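PDB 2OBN: hypothetical protein from Anabaena variabilis, which is of unknown function but pairs a Rossmann-like domain with a P-loop NTPase-like domain and so may bind a nucleotide. Local coordinates for residues T98-G103 with Q128-V133; L259-G264 with V274-L279; E281-Y286 with T327-T332. The protein carries 2 engineered substitutions. One frame throughout, in Å; residues are numbered along the deposited sequence.

Interaction 1 of 3, residues T98-G103 with Q128-V133; sequences TALQAG and QLIWDV
L100 and I130 meet on the buried side of this contact, the leucine reaching from the last turn of helix 92-101 and the isoleucine from the edge strand 130-132. Their CD1 methyls stand 4.3 Å apart, a light van der Waals touch, with L123 and L124 also against L100 and L106 of the neighbouring strand against I130. Between the segments this side is apolar. Toward solvent the character changes: G103, whose positive phi ends the helix in a Schellman motif, turns its carbonyl to the amide of Q128. The glutamine has CG beside its own backbone N (chi1 -53°), and a second bend at chi2 brings the amide back against that carbonyl, so that G103 O lies 3.0 Å from Q128 CD. The approach is close without being a bond, since Q128 OE1 is a second acceptor, 3.1 Å from G103 O, and Q128 NE2 is badly angled for donation; the amide's placing is therefore doubtful in detail. A weak hydrogen bond joins Q128 NE2 to S105 OG, and that same hydroxyl takes a firmer bond from L129 N. The pair illustrates how a Rossmann-like helix can be set against an edge strand: dispersion between two aliphatic ends within, and on the more exposed side a close polar approach that, as modelled, probably adds little attraction, while strand 130-132 is itself held by backbone bonds to strand 105-108.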
ATOM      1  N   THR B  98      32.782  -8.492  -9.152  1.00 39.05           N
ATOM      2  CA  THR B  98      33.579  -8.547 -10.380  1.00 39.18           C
ATOM      3  C   THR B  98      33.295  -7.346 -11.287  1.00 38.89           C
ATOM      4  O   THR B  98      34.213  -6.780 -11.890  1.00 38.84           O
ATOM      5  CB  THR B  98      33.309  -9.853 -11.161  1.00 39.73           C
ATOM      6  OG1 THR B  98      33.566 -10.977 -10.311  1.00 38.79           O
ATOM      7  CG2 THR B  98      34.184  -9.941 -12.408  1.00 37.20           C
ATOM      8  N   ALA B  99      32.022  -6.971 -11.392  1.00 38.91           N
ATOM      9  CA  ALA B  99      31.640  -5.805 -12.166  1.00 38.51           C
ATOM     10  C   ALA B  99      32.243  -4.540 -11.535  1.00 38.75           C
ATOM     11  O   ALA B  99      32.802  -3.691 -12.240  1.00 38.97           O
ATOM     12  CB  ALA B  99      30.119  -5.693 -12.246  1.00 38.58           C
ATOM     13  N   LEU B 100      32.158  -4.434 -10.211  1.00 38.59           N
ATOM     14  CA  LEU B 100      32.670  -3.261  -9.511  1.00 39.20           C
ATOM     15  C   LEU B 100      34.175  -3.095  -9.658  1.00 39.65           C
ATOM     16  O   LEU B 100      34.648  -1.985  -9.927  1.00 39.35           O
ATOM     17  CB  LEU B 100      32.253  -3.264  -8.033  1.00 38.98           C
ATOM     18  CG  LEU B 100      30.752  -3.090  -7.776  1.00 40.36           C
ATOM     19  CD1 LEU B 100      30.469  -3.085  -6.297  1.00 41.91           C
ATOM     20  CD2 LEU B 100      30.206  -1.811  -8.401  1.00 42.44           C
ATOM     21  N   GLN B 101      34.921  -4.189  -9.502  1.00 40.15           N
ATOM     22  CA  GLN B 101      36.374  -4.150  -9.688  1.00 40.42           C
ATOM     23  C   GLN B 101      36.784  -3.845 -11.128  1.00 40.11           C
ATOM     24  O   GLN B 101      37.894  -3.382 -11.349  1.00 40.82           O
ATOM     25  CB  GLN B 101      37.046  -5.445  -9.232  1.00 40.92           C
ATOM     26  CG  GLN B 101      37.065  -5.618  -7.722  1.00 43.94           C
ATOM     27  CD  GLN B 101      38.060  -6.664  -7.264  1.00 47.64           C
ATOM     28  OE1 GLN B 101      38.575  -6.593  -6.143  1.00 51.66           O
ATOM     29  NE2 GLN B 101      38.360  -7.628  -8.135  1.00 44.38           N
ATOM     30  N   ALA B 102      35.904  -4.108 -12.095  1.00 40.37           N
ATOM     31  CA  ALA B 102      36.156  -3.780 -13.502  1.00 40.48           C
ATOM     32  C   ALA B 102      35.830  -2.309 -13.865  1.00 41.13           C
ATOM     33  O   ALA B 102      35.916  -1.938 -15.028  1.00 42.14           O
ATOM     34  CB  ALA B 102      35.363  -4.723 -14.399  1.00 39.71           C
ATOM     35  N   GLY B 103      35.458  -1.479 -12.891  1.00 41.39           N
ATOM     36  CA  GLY B 103      35.122  -0.073 -13.148  1.00 41.14           C
ATOM     37  C   GLY B 103      33.708   0.162 -13.657  1.00 41.19           C
ATOM     38  O   GLY B 103      33.441   1.192 -14.272  1.00 41.15           O
ATOM     39  N   GLN B 128      31.817   5.951 -10.722  1.00 41.43           N
ATOM     40  CA  GLN B 128      30.795   4.909 -10.819  1.00 41.09           C
ATOM     41  C   GLN B 128      29.779   5.015  -9.686  1.00 40.79           C
ATOM     42  O   GLN B 128      30.074   5.523  -8.605  1.00 41.45           O
ATOM     43  CB  GLN B 128      31.423   3.516 -10.850  1.00 40.95           C
ATOM     44  CG  GLN B 128      32.502   3.349 -11.915  1.00 40.18           C
ATOM     45  CD  GLN B 128      32.037   3.684 -13.323  1.00 40.77           C
ATOM     46  OE1 GLN B 128      32.805   4.237 -14.108  1.00 41.59           O
ATOM     47  NE2 GLN B 128      30.790   3.347 -13.654  1.00 35.47           N
ATOM     48  N   LEU B 129      28.587   4.492  -9.947  1.00 40.31           N
ATOM     49  CA  LEU B 129      27.467   4.606  -9.039  1.00 39.52           C
ATOM     50  C   LEU B 129      26.719   3.263  -8.881  1.00 38.23           C
ATOM     51  O   LEU B 129      26.813   2.382  -9.744  1.00 34.93           O
ATOM     52  CB  LEU B 129      26.547   5.693  -9.618  1.00 39.69           C
ATOM     53  CG  LEU B 129      25.207   6.056  -8.990  1.00 45.29           C
ATOM     54  N   ILE B 130      26.043   3.105  -7.743  1.00 36.61           N
ATOM     55  CA  ILE B 130      25.144   1.967  -7.498  1.00 36.35           C
ATOM     56  C   ILE B 130      23.736   2.561  -7.331  1.00 35.48           C
ATOM     57  O   ILE B 130      23.487   3.336  -6.388  1.00 34.51           O
ATOM     58  CB  ILE B 130      25.525   1.130  -6.252  1.00 36.23           C
ATOM     59  CG1 ILE B 130      26.922   0.518  -6.432  1.00 36.65           C
ATOM     60  CG2 ILE B 130      24.475   0.010  -6.019  1.00 36.18           C
ATOM     61  CD1 ILE B 130      27.433  -0.250  -5.208  1.00 36.70           C
ATOM     62  N   TRP B 131      22.838   2.221  -8.258  1.00 35.65           N
ATOM     63  CA  TRP B 131      21.452   2.716  -8.244  1.00 34.86           C
ATOM     64  C   TRP B 131      20.421   1.672  -7.733  1.00 35.69           C
ATOM     65  O   TRP B 131      20.157   0.648  -8.388  1.00 35.66           O
ATOM     66  CB  TRP B 131      21.068   3.238  -9.635  1.00 34.77           C
ATOM     67  CG  TRP B 131      19.652   3.770  -9.772  1.00 33.13           C
ATOM     68  CD1 TRP B 131      18.926   4.404  -8.813  1.00 35.15           C
ATOM     69  CD2 TRP B 131      18.849   3.811 -10.973  1.00 31.72           C
ATOM     70  NE1 TRP B 131      17.698   4.772  -9.311  1.00 35.35           N
ATOM     71  CE2 TRP B 131      17.627   4.428 -10.636  1.00 33.86           C
ATOM     72  CE3 TRP B 131      19.035   3.358 -12.289  1.00 34.73           C
ATOM     73  CZ2 TRP B 131      16.593   4.616 -11.568  1.00 33.98           C
ATOM     74  CZ3 TRP B 131      17.997   3.540 -13.220  1.00 34.33           C
ATOM     75  CH2 TRP B 131      16.797   4.158 -12.850  1.00 35.53           C
ATOM     76  N   ASP B 132      19.846   1.974  -6.566  1.00 34.70           N
ATOM     77  CA  ASP B 132      18.799   1.172  -5.952  1.00 34.66           C
ATOM     78  C   ASP B 132      17.496   1.786  -6.432  1.00 34.26           C
ATOM     79  O   ASP B 132      16.973   2.749  -5.848  1.00 33.90           O
ATOM     80  CB  ASP B 132      18.910   1.190  -4.421  1.00 34.62           C
ATOM     81  CG  ASP B 132      20.178   0.515  -3.922  1.00 34.60           C
ATOM     82  OD1 ASP B 132      20.579  -0.516  -4.508  1.00 34.43           O
ATOM     83  OD2 ASP B 132      20.759   0.985  -2.922  1.00 35.95           O
ATOM     84  N   VAL B 133      17.009   1.224  -7.532  1.00 34.05           N
ATOM     85  CA  VAL B 133      15.814   1.697  -8.215  1.00 34.54           C
ATOM     86  C   VAL B 133      14.599   1.770  -7.303  1.00 34.15           C
ATOM     87  O   VAL B 133      13.842   2.728  -7.384  1.00 32.67           O
ATOM     88  CB  VAL B 133      15.490   0.778  -9.431  1.00 35.64           C
ATOM     89  CG1 VAL B 133      14.174   1.202 -10.127  1.00 35.18           C
ATOM     90  CG2 VAL B 133      16.665   0.759 -10.408  1.00 34.18           C
TER

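Interaction 2 of 3, residues L259-G264 with V274-L279; sequences LVHRAG and VPIPPL
The imidazole of H261 carries L279 on one face and I276 at its edge. L279 CD2 stands 4.1 Å from the ring centroid and 16° off the normal, a CH-pi contact made over the face but displaced somewhat toward the rim. The second methyl of the same leucine flanks the ring, with L279 CD1 3.9 Å from H261 CD2. At the far end of the imidazole, I276 CD1 approaches H261 CE1 to 4.4 Å, close to the ring plane, and so fills in the edge rather than the face. With CG anti to its backbone N (chi1 171°), the histidine swings its ring out from strand 256-262 to meet both aliphatic groups. One ring nitrogen has its partner elsewhere: H261 ND1 is hydrogen-bonded to T160 OG1, which should help to fix the rotation of the ring. Two residues back along the strand, L259 adds a purely apolar touch, L259 CD2 to L279 CD2 at 4.1 Å, the two side chains crossing obliquely. One methyl of L279 therefore serves both an aromatic face and a leucine, a compact example of a single branched residue bridging two neighbours on the same side of a strand. L279 opens helix 279-291, with P278 as its N-cap, and also rests on T323 and T327 of helix 313-327. L259 and H261 are bonded through their backbones to strand 301-307, while T160 directly follows strand 153-159, where the P-loop of this fold is expected. P277 packs on G293 of the second subunit, so the contact runs from the sheet that contains strand 256-262, through the start of helix 279-291, toward the dimer interface.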
ATOM      1  N   LEU B 259      -8.576  -3.509 -18.914  1.00 36.62           N
ATOM      2  CA  LEU B 259      -8.362  -4.728 -18.149  1.00 37.21           C
ATOM      3  C   LEU B 259      -7.514  -5.723 -18.947  1.00 35.93           C
ATOM      4  O   LEU B 259      -7.870  -6.080 -20.054  1.00 35.26           O
ATOM      5  CB  LEU B 259      -9.715  -5.356 -17.759  1.00 37.25           C
ATOM      6  CG  LEU B 259      -9.704  -6.681 -16.972  1.00 38.80           C
ATOM      7  CD1 LEU B 259      -8.907  -6.561 -15.680  1.00 37.45           C
ATOM      8  CD2 LEU B 259     -11.118  -7.148 -16.674  1.00 37.22           C
ATOM      9  N   VAL B 260      -6.401  -6.165 -18.371  1.00 35.06           N
ATOM     10  CA  VAL B 260      -5.526  -7.127 -19.022  1.00 35.29           C
ATOM     11  C   VAL B 260      -5.815  -8.516 -18.429  1.00 36.32           C
ATOM     12  O   VAL B 260      -6.090  -8.654 -17.237  1.00 36.43           O
ATOM     13  CB  VAL B 260      -4.039  -6.738 -18.868  1.00 34.66           C
ATOM     14  CG1 VAL B 260      -3.130  -7.605 -19.774  1.00 35.84           C
ATOM     15  CG2 VAL B 260      -3.850  -5.252 -19.186  1.00 35.77           C
ATOM     16  N   HIS B 261      -5.785  -9.537 -19.279  1.00 37.29           N
ATOM     17  CA  HIS B 261      -6.056 -10.893 -18.851  1.00 37.38           C
ATOM     18  C   HIS B 261      -5.429 -11.915 -19.786  1.00 37.72           C
ATOM     19  O   HIS B 261      -5.432 -11.732 -20.993  1.00 38.67           O
ATOM     20  CB  HIS B 261      -7.562 -11.085 -18.760  1.00 36.71           C
ATOM     21  CG  HIS B 261      -7.992 -12.502 -18.539  1.00 35.63           C
ATOM     22  ND1 HIS B 261      -7.836 -13.159 -17.336  1.00 35.75           N
ATOM     23  CD2 HIS B 261      -8.622 -13.371 -19.362  1.00 32.49           C
ATOM     24  CE1 HIS B 261      -8.342 -14.375 -17.434  1.00 35.98           C
ATOM     25  NE2 HIS B 261      -8.816 -14.530 -18.659  1.00 32.43           N
ATOM     26  N   ARG B 262      -4.863 -12.978 -19.216  1.00 39.24           N
ATOM     27  CA  ARG B 262      -4.290 -14.062 -20.015  1.00 39.31           C
ATOM     28  C   ARG B 262      -5.396 -15.050 -20.340  1.00 39.05           C
ATOM     29  O   ARG B 262      -6.006 -15.617 -19.439  1.00 38.11           O
ATOM     30  CB  ARG B 262      -3.132 -14.768 -19.305  1.00 38.99           C
ATOM     31  CG  ARG B 262      -2.598 -15.968 -20.092  1.00 39.35           C
ATOM     32  CD  ARG B 262      -1.436 -16.656 -19.403  1.00 42.53           C
ATOM     33  NE  ARG B 262      -0.239 -15.811 -19.370  1.00 46.78           N
ATOM     34  CZ  ARG B 262       0.323 -15.270 -18.291  1.00 49.89           C
ATOM     35  NH1 ARG B 262      -0.128 -15.483 -17.054  1.00 54.31           N
ATOM     36  NH2 ARG B 262       1.402 -14.525 -18.459  1.00 48.78           N
ATOM     37  N   ALA B 263      -5.645 -15.238 -21.636  1.00 40.12           N
ATOM     38  CA  ALA B 263      -6.670 -16.144 -22.110  1.00 39.58           C
ATOM     39  C   ALA B 263      -6.505 -17.531 -21.492  1.00 39.90           C
ATOM     40  O   ALA B 263      -5.411 -18.108 -21.507  1.00 38.99           O
ATOM     41  CB  ALA B 263      -6.626 -16.237 -23.645  1.00 39.85           C
ATOM     42  N   GLY B 264      -7.597 -18.039 -20.912  1.00 39.95           N
ATOM     43  CA  GLY B 264      -7.633 -19.386 -20.335  1.00 39.20           C
ATOM     44  C   GLY B 264      -7.213 -19.501 -18.881  1.00 39.81           C
ATOM     45  O   GLY B 264      -7.415 -20.545 -18.282  1.00 40.43           O
ATOM     46  N   VAL B 274      -6.688 -19.710  -5.390  1.00 41.59           N
ATOM     47  CA  VAL B 274      -7.537 -18.527  -5.565  1.00 39.27           C
ATOM     48  C   VAL B 274      -8.054 -18.443  -6.985  1.00 38.34           C
ATOM     49  O   VAL B 274      -7.277 -18.262  -7.905  1.00 38.74           O
ATOM     50  CB  VAL B 274      -6.748 -17.235  -5.278  1.00 38.12           C
ATOM     51  CG1 VAL B 274      -7.655 -16.016  -5.385  1.00 38.57           C
ATOM     52  CG2 VAL B 274      -6.102 -17.286  -3.890  1.00 38.84           C
ATOM     53  N   PRO B 275      -9.369 -18.572  -7.182  1.00 38.41           N
ATOM     54  CA  PRO B 275      -9.820 -18.443  -8.567  1.00 38.93           C
ATOM     55  C   PRO B 275      -9.824 -17.015  -9.145  1.00 38.52           C
ATOM     56  O   PRO B 275      -9.755 -16.019  -8.407  1.00 37.14           O
ATOM     57  CB  PRO B 275     -11.269 -18.930  -8.499  1.00 39.36           C
ATOM     58  CG  PRO B 275     -11.698 -18.677  -7.086  1.00 36.93           C
ATOM     59  CD  PRO B 275     -10.484 -18.856  -6.252  1.00 37.09           C
ATOM     60  N   ILE B 276      -9.886 -16.954 -10.471  1.00 37.59           N
ATOM     61  CA  ILE B 276     -10.104 -15.721 -11.196  1.00 37.75           C
ATOM     62  C   ILE B 276     -11.584 -15.750 -11.546  1.00 37.49           C
ATOM     63  O   ILE B 276     -12.022 -16.620 -12.301  1.00 37.54           O
ATOM     64  CB  ILE B 276      -9.304 -15.625 -12.512  1.00 37.47           C
ATOM     65  CG1 ILE B 276      -7.794 -15.588 -12.218  1.00 38.09           C
ATOM     66  CG2 ILE B 276      -9.774 -14.389 -13.307  1.00 38.07           C
ATOM     67  CD1 ILE B 276      -6.888 -15.352 -13.449  1.00 37.07           C
ATOM     68  N   PRO B 277     -12.373 -14.810 -11.015  1.00 38.05           N
ATOM     69  CA  PRO B 277     -13.781 -14.881 -11.413  1.00 39.00           C
ATOM     70  C   PRO B 277     -14.004 -14.627 -12.924  1.00 39.43           C
ATOM     71  O   PRO B 277     -13.075 -14.199 -13.635  1.00 39.45           O
ATOM     72  CB  PRO B 277     -14.437 -13.743 -10.610  1.00 39.37           C
ATOM     73  CG  PRO B 277     -13.425 -13.289  -9.596  1.00 37.45           C
ATOM     74  CD  PRO B 277     -12.092 -13.675 -10.113  1.00 38.87           C
ATOM     75  N   PRO B 278     -15.225 -14.886 -13.420  1.00 38.71           N
ATOM     76  CA  PRO B 278     -15.497 -14.560 -14.818  1.00 38.21           C
ATOM     77  C   PRO B 278     -15.238 -13.073 -15.024  1.00 39.04           C
ATOM     78  O   PRO B 278     -15.392 -12.308 -14.075  1.00 38.80           O
ATOM     79  CB  PRO B 278     -16.983 -14.864 -14.970  1.00 38.04           C
ATOM     80  CG  PRO B 278     -17.281 -15.877 -13.896  1.00 40.28           C
ATOM     81  CD  PRO B 278     -16.393 -15.478 -12.745  1.00 38.82           C
ATOM     82  N   LEU B 279     -14.869 -12.675 -16.240  1.00 37.95           N
ATOM     83  CA  LEU B 279     -14.506 -11.284 -16.526  1.00 39.56           C
ATOM     84  C   LEU B 279     -15.563 -10.225 -16.216  1.00 39.13           C
ATOM     85  O   LEU B 279     -15.192  -9.149 -15.758  1.00 40.28           O
ATOM     86  CB  LEU B 279     -13.961 -11.129 -17.955  1.00 40.04           C
ATOM     87  CG  LEU B 279     -12.571 -11.765 -18.192  1.00 42.67           C
ATOM     88  CD1 LEU B 279     -12.120 -11.613 -19.645  1.00 41.59           C
ATOM     89  CD2 LEU B 279     -11.504 -11.167 -17.274  1.00 43.58           C
TER

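Interaction 3 of 3, residues E281-Y286 with T327-T332; sequences EVIRLY and TGLPCT
I283 and L329 reach toward each other tip to tip, with I283 CD1 and L329 CD1 3.7 Å apart, while T327 lies across the same isoleucine at about a right angle. The isoleucine's CG1 branch sits beside its backbone N (chi1 -71°) and carries CD1 away from helix 279-291, into the angle between the two residues. On the threonine side CB and CG2 share the contact, CG2 at 4.1 Å from I283 CD1. The hydroxyl is turned to another task: T327 OG1 accepts a bond from L329 N, 3.2 Å long and nearly straight at 159°, closing an ST turn around G328, and it is also hydrogen-bonded to T323 O. One residue thus divides its branches, the methyl for packing and the oxygen for the turn that presents L329 to the helix. Replacing the threonine by an alanine is likely to leave L329 N and T323 O without this partner and to open a gap beside I283 CD1, where CG2 now packs. The geometry exemplifies a helix end and the following turn packing together on a neighbouring helix. T327 ends helix 313-327, and the chain passes through the turn into edge strand 331-332, which pairs with strand 301-307. I283 also touches V301 and I304 of that strand and L259 of strand 256-262, and elsewhere on its helix L285 packs on G292 of the second subunit.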
ATOM      1  N   GLU B 281     -17.529 -10.174 -13.728  1.00 40.08           N
ATOM      2  CA  GLU B 281     -17.374  -9.936 -12.283  1.00 40.98           C
ATOM      3  C   GLU B 281     -16.123  -9.135 -11.965  1.00 39.51           C
ATOM      4  O   GLU B 281     -16.147  -8.295 -11.073  1.00 38.78           O
ATOM      5  CB  GLU B 281     -17.386 -11.255 -11.478  1.00 41.63           C
ATOM      6  CG  GLU B 281     -18.764 -11.894 -11.385  1.00 45.86           C
ATOM      7  CD  GLU B 281     -19.755 -10.953 -10.736  1.00 54.84           C
ATOM      8  OE1 GLU B 281     -19.486 -10.484  -9.607  1.00 57.17           O
ATOM      9  OE2 GLU B 281     -20.793 -10.654 -11.366  1.00 64.36           O
ATOM     10  N   VAL B 282     -15.037  -9.406 -12.684  1.00 38.17           N
ATOM     11  CA  VAL B 282     -13.786  -8.685 -12.478  1.00 38.11           C
ATOM     12  C   VAL B 282     -13.993  -7.218 -12.915  1.00 38.57           C
ATOM     13  O   VAL B 282     -13.502  -6.293 -12.263  1.00 39.55           O
ATOM     14  CB  VAL B 282     -12.585  -9.347 -13.248  1.00 38.05           C
ATOM     15  CG1 VAL B 282     -11.302  -8.561 -13.035  1.00 38.67           C
ATOM     16  CG2 VAL B 282     -12.381 -10.814 -12.831  1.00 35.82           C
ATOM     17  N   ILE B 283     -14.707  -7.005 -14.018  1.00 38.72           N
ATOM     18  CA  ILE B 283     -15.012  -5.630 -14.489  1.00 39.55           C
ATOM     19  C   ILE B 283     -15.804  -4.841 -13.443  1.00 39.81           C
ATOM     20  O   ILE B 283     -15.481  -3.684 -13.155  1.00 40.80           O
ATOM     21  CB  ILE B 283     -15.769  -5.658 -15.827  1.00 39.68           C
ATOM     22  CG1 ILE B 283     -14.815  -6.112 -16.950  1.00 40.35           C
ATOM     23  CG2 ILE B 283     -16.379  -4.293 -16.143  1.00 38.98           C
ATOM     24  CD1 ILE B 283     -15.516  -6.683 -18.166  1.00 42.31           C
ATOM     25  N   ARG B 284     -16.828  -5.471 -12.878  1.00 39.05           N
ATOM     26  CA  ARG B 284     -17.640  -4.853 -11.828  1.00 40.93           C
ATOM     27  C   ARG B 284     -16.771  -4.497 -10.596  1.00 39.68           C
ATOM     28  O   ARG B 284     -16.854  -3.391 -10.059  1.00 37.55           O
ATOM     29  CB  ARG B 284     -18.781  -5.796 -11.440  1.00 41.37           C
ATOM     30  CG  ARG B 284     -19.823  -5.180 -10.522  1.00 46.38           C
ATOM     31  N   LEU B 285     -15.922  -5.429 -10.174  1.00 38.30           N
ATOM     32  CA  LEU B 285     -15.011  -5.181  -9.057  1.00 38.58           C
ATOM     33  C   LEU B 285     -14.182  -3.901  -9.284  1.00 38.14           C
ATOM     34  O   LEU B 285     -14.259  -2.951  -8.483  1.00 35.73           O
ATOM     35  CB  LEU B 285     -14.097  -6.391  -8.836  1.00 38.85           C
ATOM     36  CG  LEU B 285     -12.903  -6.250  -7.881  1.00 38.51           C
ATOM     37  CD1 LEU B 285     -13.351  -5.960  -6.468  1.00 39.91           C
ATOM     38  CD2 LEU B 285     -12.058  -7.515  -7.958  1.00 37.25           C
ATOM     39  N   TYR B 286     -13.421  -3.854 -10.377  1.00 36.82           N
ATOM     40  CA  TYR B 286     -12.607  -2.654 -10.663  1.00 37.85           C
ATOM     41  C   TYR B 286     -13.423  -1.363 -10.778  1.00 38.25           C
ATOM     42  O   TYR B 286     -13.020  -0.310 -10.253  1.00 38.88           O
ATOM     43  CB  TYR B 286     -11.716  -2.853 -11.903  1.00 38.79           C
ATOM     44  CG  TYR B 286     -10.463  -3.655 -11.590  1.00 38.36           C
ATOM     45  CD1 TYR B 286      -9.407  -3.055 -10.941  1.00 41.72           C
ATOM     46  CD2 TYR B 286     -10.343  -4.996 -11.921  1.00 41.55           C
ATOM     47  CE1 TYR B 286      -8.266  -3.748 -10.628  1.00 40.05           C
ATOM     48  CE2 TYR B 286      -9.171  -5.715 -11.606  1.00 40.22           C
ATOM     49  CZ  TYR B 286      -8.143  -5.063 -10.955  1.00 38.54           C
ATOM     50  OH  TYR B 286      -6.963  -5.688 -10.619  1.00 40.26           O
ATOM     51  N   THR B 327     -18.195 -10.397 -22.419  1.00 40.52           N
ATOM     52  CA  THR B 327     -18.150  -9.094 -21.737  1.00 39.57           C
ATOM     53  C   THR B 327     -18.897  -7.947 -22.387  1.00 39.60           C
ATOM     54  O   THR B 327     -19.255  -6.987 -21.711  1.00 40.95           O
ATOM     55  CB  THR B 327     -16.689  -8.641 -21.601  1.00 39.42           C
ATOM     56  OG1 THR B 327     -16.141  -8.366 -22.903  1.00 36.21           O
ATOM     57  CG2 THR B 327     -15.874  -9.723 -20.903  1.00 37.21           C
ATOM     58  N   GLY B 328     -19.103  -8.031 -23.697  1.00 40.57           N
ATOM     59  CA  GLY B 328     -19.753  -6.975 -24.449  1.00 40.27           C
ATOM     60  C   GLY B 328     -18.848  -5.773 -24.693  1.00 41.53           C
ATOM     61  O   GLY B 328     -19.335  -4.718 -25.099  1.00 41.35           O
ATOM     62  N   LEU B 329     -17.537  -5.934 -24.468  1.00 40.49           N
ATOM     63  CA  LEU B 329     -16.574  -4.852 -24.639  1.00 38.91           C
ATOM     64  C   LEU B 329     -15.572  -5.131 -25.754  1.00 38.40           C
ATOM     65  O   LEU B 329     -15.307  -6.305 -26.078  1.00 37.43           O
ATOM     66  CB  LEU B 329     -15.753  -4.666 -23.351  1.00 38.94           C
ATOM     67  CG  LEU B 329     -16.478  -4.181 -22.101  1.00 36.63           C
ATOM     68  CD1 LEU B 329     -15.535  -4.223 -20.920  1.00 39.14           C
ATOM     69  CD2 LEU B 329     -17.036  -2.781 -22.321  1.00 35.33           C
ATOM     70  N   PRO B 330     -14.973  -4.055 -26.309  1.00 37.19           N
ATOM     71  CA  PRO B 330     -13.904  -4.174 -27.293  1.00 37.41           C
ATOM     72  C   PRO B 330     -12.735  -4.998 -26.754  1.00 38.41           C
ATOM     73  O   PRO B 330     -12.433  -4.935 -25.557  1.00 39.11           O
ATOM     74  CB  PRO B 330     -13.453  -2.731 -27.496  1.00 38.14           C
ATOM     75  CG  PRO B 330     -14.611  -1.911 -27.123  1.00 38.48           C
ATOM     76  CD  PRO B 330     -15.318  -2.644 -26.048  1.00 36.73           C
ATOM     77  N   CYS B 331     -12.075  -5.759 -27.616  1.00 38.64           N
ATOM     78  CA  CYS B 331     -10.995  -6.620 -27.148  1.00 38.88           C
ATOM     79  C   CYS B 331     -10.060  -7.083 -28.226  1.00 37.68           C
ATOM     80  O   CYS B 331     -10.478  -7.422 -29.328  1.00 38.41           O
ATOM     81  CB  CYS B 331     -11.563  -7.873 -26.474  1.00 37.43           C
ATOM     82  SG  CYS B 331     -10.317  -9.169 -26.088  1.00 38.89           S
ATOM     83  N   THR B 332      -8.780  -7.099 -27.881  1.00 38.14           N
ATOM     84  CA  THR B 332      -7.763  -7.666 -28.749  1.00 37.30           C
ATOM     85  C   THR B 332      -6.504  -7.924 -27.941  1.00 36.09           C
ATOM     86  O   THR B 332      -6.403  -7.524 -26.784  1.00 32.80           O
ATOM     87  CB  THR B 332      -7.410  -6.739 -29.945  1.00 36.69           C
ATOM     88  OG1 THR B 332      -6.593  -7.460 -30.888  1.00 35.58           O
ATOM     89  CG2 THR B 332      -6.656  -5.498 -29.471  1.00 36.19           C
TER

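Overall arrangement
Interactions 2 and 3 belong to one construction: their centres are 10 Å apart, helix 279-291 takes part in both, and L259 lies against I283 where they join. Interaction 2 is the buried one, gathered round an aromatic ring at the sheet holding strand 256-262, whereas interaction 3 lies nearer the surface and is purely aliphatic between its segments, supported by a polar turn. Interaction 1 lies about 41 Å from interaction 2 between centres, in the Rossmann-like region on the opposite side of the chain's centre. Partly buried, it alone sets a helix end against an edge strand, mixing an apolar touch with a polar approach on its more open side, and the second subunit does not touch it.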